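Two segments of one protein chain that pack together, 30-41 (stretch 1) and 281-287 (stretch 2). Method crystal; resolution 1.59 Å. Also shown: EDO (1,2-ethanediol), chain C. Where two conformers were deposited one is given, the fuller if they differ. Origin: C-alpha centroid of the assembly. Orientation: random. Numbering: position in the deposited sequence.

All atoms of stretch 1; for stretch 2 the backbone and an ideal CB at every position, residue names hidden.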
# COMPACT_ATOMS: atom_id res chain seq x y z
N LEU A 30 -17.14 2.88 -21.66
CA LEU A 30 -15.72 3.10 -21.75
C LEU A 30 -14.98 1.90 -21.16
O LEU A 30 -15.29 1.49 -20.05
CB LEU A 30 -15.36 4.36 -21.00
CG LEU A 30 -13.90 4.72 -20.81
CD1 LEU A 30 -13.25 5.01 -22.17
CD2 LEU A 30 -13.77 5.93 -19.92
N VAL A 31 -14.04 1.35 -21.89
CA VAL A 31 -13.46 0.05 -21.59
C VAL A 31 -11.91 0.06 -21.68
O VAL A 31 -11.37 0.87 -22.38
CB VAL A 31 -14.03 -1.07 -22.48
CG1 VAL A 31 -15.51 -1.12 -22.35
CG2 VAL A 31 -13.58 -0.93 -23.91
N PRO A 32 -11.22 -0.81 -20.93
CA PRO A 32 -9.74 -0.91 -21.03
C PRO A 32 -9.27 -1.45 -22.38
O PRO A 32 -10.00 -2.18 -23.08
CB PRO A 32 -9.35 -1.93 -19.92
CG PRO A 32 -10.65 -2.67 -19.62
CD PRO A 32 -11.76 -1.72 -19.90
N THR A 33 -8.03 -1.09 -22.74
CA THR A 33 -7.31 -1.82 -23.80
C THR A 33 -7.06 -3.23 -23.34
O THR A 33 -7.09 -3.51 -22.14
CB THR A 33 -5.95 -1.16 -24.09
OG1 THR A 33 -5.11 -1.25 -22.94
CG2 THR A 33 -6.08 0.26 -24.44
N PRO A 34 -6.69 -4.15 -24.27
CA PRO A 34 -6.26 -5.48 -23.82
C PRO A 34 -5.08 -5.42 -22.85
O PRO A 34 -5.00 -6.23 -21.92
CB PRO A 34 -5.82 -6.16 -25.12
CG PRO A 34 -6.71 -5.52 -26.12
CD PRO A 34 -6.70 -4.07 -25.75
N GLN A 35 -4.18 -4.47 -23.06
CA GLN A 35 -3.00 -4.34 -22.17
C GLN A 35 -3.41 -3.90 -20.76
O GLN A 35 -2.90 -4.41 -19.75
CB GLN A 35 -1.97 -3.40 -22.76
CG GLN A 35 -1.40 -3.86 -24.11
CD GLN A 35 -2.19 -3.35 -25.35
OE1 GLN A 35 -3.34 -3.02 -25.32
NE2 GLN A 35 -1.49 -3.29 -26.47
N GLN A 36 -4.32 -2.96 -20.70
CA GLN A 36 -4.82 -2.52 -19.39
C GLN A 36 -5.58 -3.60 -18.68
O GLN A 36 -5.52 -3.70 -17.46
CB GLN A 36 -5.68 -1.29 -19.55
CG GLN A 36 -4.92 -0.05 -19.90
CD GLN A 36 -5.89 1.08 -20.14
OE1 GLN A 36 -6.82 0.95 -20.97
NE2 GLN A 36 -5.74 2.18 -19.43
N TYR A 37 -6.33 -4.39 -19.43
CA TYR A 37 -7.10 -5.47 -18.85
C TYR A 37 -6.21 -6.54 -18.33
O TYR A 37 -6.37 -7.01 -17.20
CB TYR A 37 -8.06 -6.01 -19.91
CG TYR A 37 -9.03 -7.00 -19.40
CD1 TYR A 37 -10.09 -6.61 -18.62
CD2 TYR A 37 -8.91 -8.32 -19.69
CE1 TYR A 37 -11.02 -7.57 -18.16
CE2 TYR A 37 -9.84 -9.24 -19.26
CZ TYR A 37 -10.88 -8.86 -18.54
OH TYR A 37 -11.76 -9.76 -18.05
N ALA A 38 -5.20 -6.90 -19.12
CA ALA A 38 -4.21 -7.89 -18.66
C ALA A 38 -3.46 -7.41 -17.41
O ALA A 38 -3.21 -8.15 -16.46
CB ALA A 38 -3.22 -8.21 -19.80
N TRP A 39 -3.11 -6.13 -17.39
CA TRP A 39 -2.45 -5.56 -16.21
C TRP A 39 -3.30 -5.73 -14.97
O TRP A 39 -2.81 -6.16 -13.92
CB TRP A 39 -2.12 -4.09 -16.51
CG TRP A 39 -1.64 -3.32 -15.31
CD1 TRP A 39 -0.36 -3.21 -14.83
CD2 TRP A 39 -2.45 -2.55 -14.47
NE1 TRP A 39 -0.35 -2.43 -13.70
CE2 TRP A 39 -1.63 -2.04 -13.43
CE3 TRP A 39 -3.82 -2.31 -14.42
CZ2 TRP A 39 -2.15 -1.22 -12.39
CZ3 TRP A 39 -4.32 -1.50 -13.41
CH2 TRP A 39 -3.47 -0.99 -12.41
N GLN A 40 -4.58 -5.42 -15.10
CA GLN A 40 -5.54 -5.47 -14.00
C GLN A 40 -5.59 -6.90 -13.41
O GLN A 40 -5.68 -7.09 -12.21
CB GLN A 40 -6.93 -5.09 -14.51
CG GLN A 40 -7.94 -4.81 -13.43
CD GLN A 40 -7.85 -3.41 -12.92
OE1 GLN A 40 -8.18 -2.50 -13.63
NE2 GLN A 40 -7.38 -3.23 -11.69
N GLN A 41 -5.52 -7.89 -14.28
CA GLN A 41 -5.58 -9.29 -13.87
C GLN A 41 -4.43 -9.71 -13.03
O GLN A 41 -4.58 -10.67 -12.24
CB GLN A 41 -5.67 -10.26 -15.02
CG GLN A 41 -6.63 -9.91 -16.08
CD GLN A 41 -7.99 -9.83 -15.65
OE1 GLN A 41 -8.52 -10.77 -15.04
NE2 GLN A 41 -8.67 -8.69 -15.97
N UNK A 281 -11.55 8.88 -19.28
CA UNK A 281 -10.39 8.05 -19.53
C UNK A 281 -10.51 6.73 -18.80
O UNK A 281 -10.88 6.74 -17.63
CB UNK A 281 -9.11 8.77 -19.11
N UNK A 282 -10.14 5.60 -19.44
CA UNK A 282 -9.93 4.36 -18.68
C UNK A 282 -8.50 4.46 -18.16
O UNK A 282 -7.48 4.40 -18.91
CB UNK A 282 -10.15 3.10 -19.53
N UNK A 283 -8.37 4.66 -16.85
CA UNK A 283 -7.07 5.05 -16.26
C UNK A 283 -7.11 4.51 -14.86
O UNK A 283 -7.48 5.19 -13.93
CB UNK A 283 -6.83 6.56 -16.28
N UNK A 284 -6.74 3.24 -14.71
CA UNK A 284 -7.01 2.53 -13.48
C UNK A 284 -5.92 2.65 -12.45
O UNK A 284 -4.78 2.78 -12.78
CB UNK A 284 -7.25 1.05 -13.78
N UNK A 285 -6.36 2.60 -11.21
CA UNK A 285 -5.54 2.86 -10.03
C UNK A 285 -4.55 1.76 -9.67
O UNK A 285 -4.95 0.60 -9.65
CB UNK A 285 -6.46 3.10 -8.83
N UNK A 286 -3.31 2.16 -9.35
CA UNK A 286 -2.32 1.29 -8.82
C UNK A 286 -1.89 1.83 -7.47
O UNK A 286 -1.48 2.99 -7.34
CB UNK A 286 -1.14 1.15 -9.78
N UNK A 287 -1.98 0.96 -6.46
CA UNK A 287 -1.59 1.26 -5.09
C UNK A 287 -0.15 0.80 -4.88
O UNK A 287 0.12 -0.38 -5.00
CB UNK A 287 -2.53 0.59 -4.09
C1 EDO C . -10.04 -5.84 -22.93
O1 EDO C . -10.02 -6.20 -24.32
C2 EDO C . -11.43 -5.46 -22.48
O2 EDO C . -11.76 -4.10 -22.77

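At position 281 the backbone is extended (phi/psi -125/138) and CA-to-CB points away from stretch 1, with no atom of that stretch within 5.5 Å of the ideal CB. Stretch 1 therefore places little restriction on the side chain, and many residues would suit. The residue is Phe 281; its contact with stretch 1 is through the backbone, where Leu 30 CD2 lies 3.5 Å from Phe 281 C.

Position 282 is the most informative. Its CB points toward stretch 1, 3.8 Å from Val 31 O, 4.2 Å from Gln 36 OE1 and 4.3 Å from Leu 30 CG. Beyond it lies Pro 32, whose ring offers an apolar surface, while Gln 36 O and Gln 40 OE1 present acceptors farther along. A large apolar or aromatic side chain would suit, and one carrying a donor could also address the acceptors. The residue is Trp 282, with chi1 in the t well. Pro 32 covers one face of the indole, its CD 3.8 Å from the centroid of the six-membered ring and 13° off the normal, a CH-pi contact. Trp 282 NE1 donates to water 1 (2.9 Å to the water oxygen), which in turn donates to both Gln 36 O and Gln 40 OE1. The backbone contributes as well: Gln 36 NE2 donates to Trp 282 O at 2.9 Å, while Gln 36 OE1 accepts from Thr 33 N, so one amide both ties down the turn before the helix and reaches the other stretch.

At 283 CB turns away and meets nothing of stretch 1, so the choice is again wide; the residue is Tyr 283.

Position 284 points back toward stretch 1, its ideal CB 3.7 Å from Gln 40 OE1 and 3.9 Å from Trp 39 CZ3. A compact apolar group would fit beside the indole, and phi of -90° does not rule out proline. Pro 284 is found, with its CG 3.5 Å from Trp 39 CZ3.

The CB of 285 points away, leaving small or large residues possible. In Ser 285 the backbone makes the link: water 2 accepts from Gln 40 NE2 and donates to Ser 285 O, which also lies at the edge of the Trp 39 ring.

At 286 CB faces Trp 39, 3.7 Å from CZ2. An aliphatic chain could pack there, and an acceptor could approach the indole nitrogen. Glu 286 extends along the ring edge, bringing OE2 to 3.5 Å from Trp 39 NE1.

Position 287 is out of reach of stretch 1, which cannot discriminate among residues; Val 287 occupies it.

Stretch 2, residues 281-287: FWYPSEV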
# COMPACT_ATOMS: atom_id res chain seq x y z
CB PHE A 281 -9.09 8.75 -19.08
CG PHE A 281 -8.92 10.12 -19.62
CD1 PHE A 281 -8.34 10.34 -20.85
CD2 PHE A 281 -9.35 11.21 -18.90
CE1 PHE A 281 -8.22 11.64 -21.35
CE2 PHE A 281 -9.24 12.49 -19.39
CZ PHE A 281 -8.68 12.69 -20.62
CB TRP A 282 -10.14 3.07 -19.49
CG TRP A 282 -10.12 1.89 -18.54
CD1 TRP A 282 -9.05 1.21 -18.13
CD2 TRP A 282 -11.24 1.36 -17.81
NE1 TRP A 282 -9.38 0.33 -17.16
CE2 TRP A 282 -10.73 0.36 -16.97
CE3 TRP A 282 -12.60 1.63 -17.79
CZ2 TRP A 282 -11.55 -0.42 -16.14
CZ3 TRP A 282 -13.43 0.86 -16.95
CH2 TRP A 282 -12.88 -0.16 -16.15
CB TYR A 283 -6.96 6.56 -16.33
CG TYR A 283 -5.63 7.21 -16.00
CD1 TYR A 283 -4.41 6.62 -16.38
CD2 TYR A 283 -5.60 8.47 -15.42
CE1 TYR A 283 -3.20 7.21 -16.08
CE2 TYR A 283 -4.35 9.08 -15.11
CZ TYR A 283 -3.17 8.46 -15.48
OH TYR A 283 -1.94 9.09 -15.26
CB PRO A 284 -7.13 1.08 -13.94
CG PRO A 284 -6.16 0.99 -15.07
CD PRO A 284 -6.37 2.29 -15.79
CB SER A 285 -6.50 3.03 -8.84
OG SER A 285 -5.80 3.19 -7.64
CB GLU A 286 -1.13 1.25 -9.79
CG GLU A 286 -0.07 0.20 -9.49
CD GLU A 286 1.13 0.38 -10.43
OE1 GLU A 286 1.82 1.42 -10.34
OE2 GLU A 286 1.34 -0.49 -11.30
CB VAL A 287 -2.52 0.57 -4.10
CG1 VAL A 287 -1.96 0.60 -2.63
CG2 VAL A 287 -3.89 1.16 -4.17
O HOH W 1 -7.85 -1.99 -16.32
O HOH W 2 -7.28 -0.48 -10.77
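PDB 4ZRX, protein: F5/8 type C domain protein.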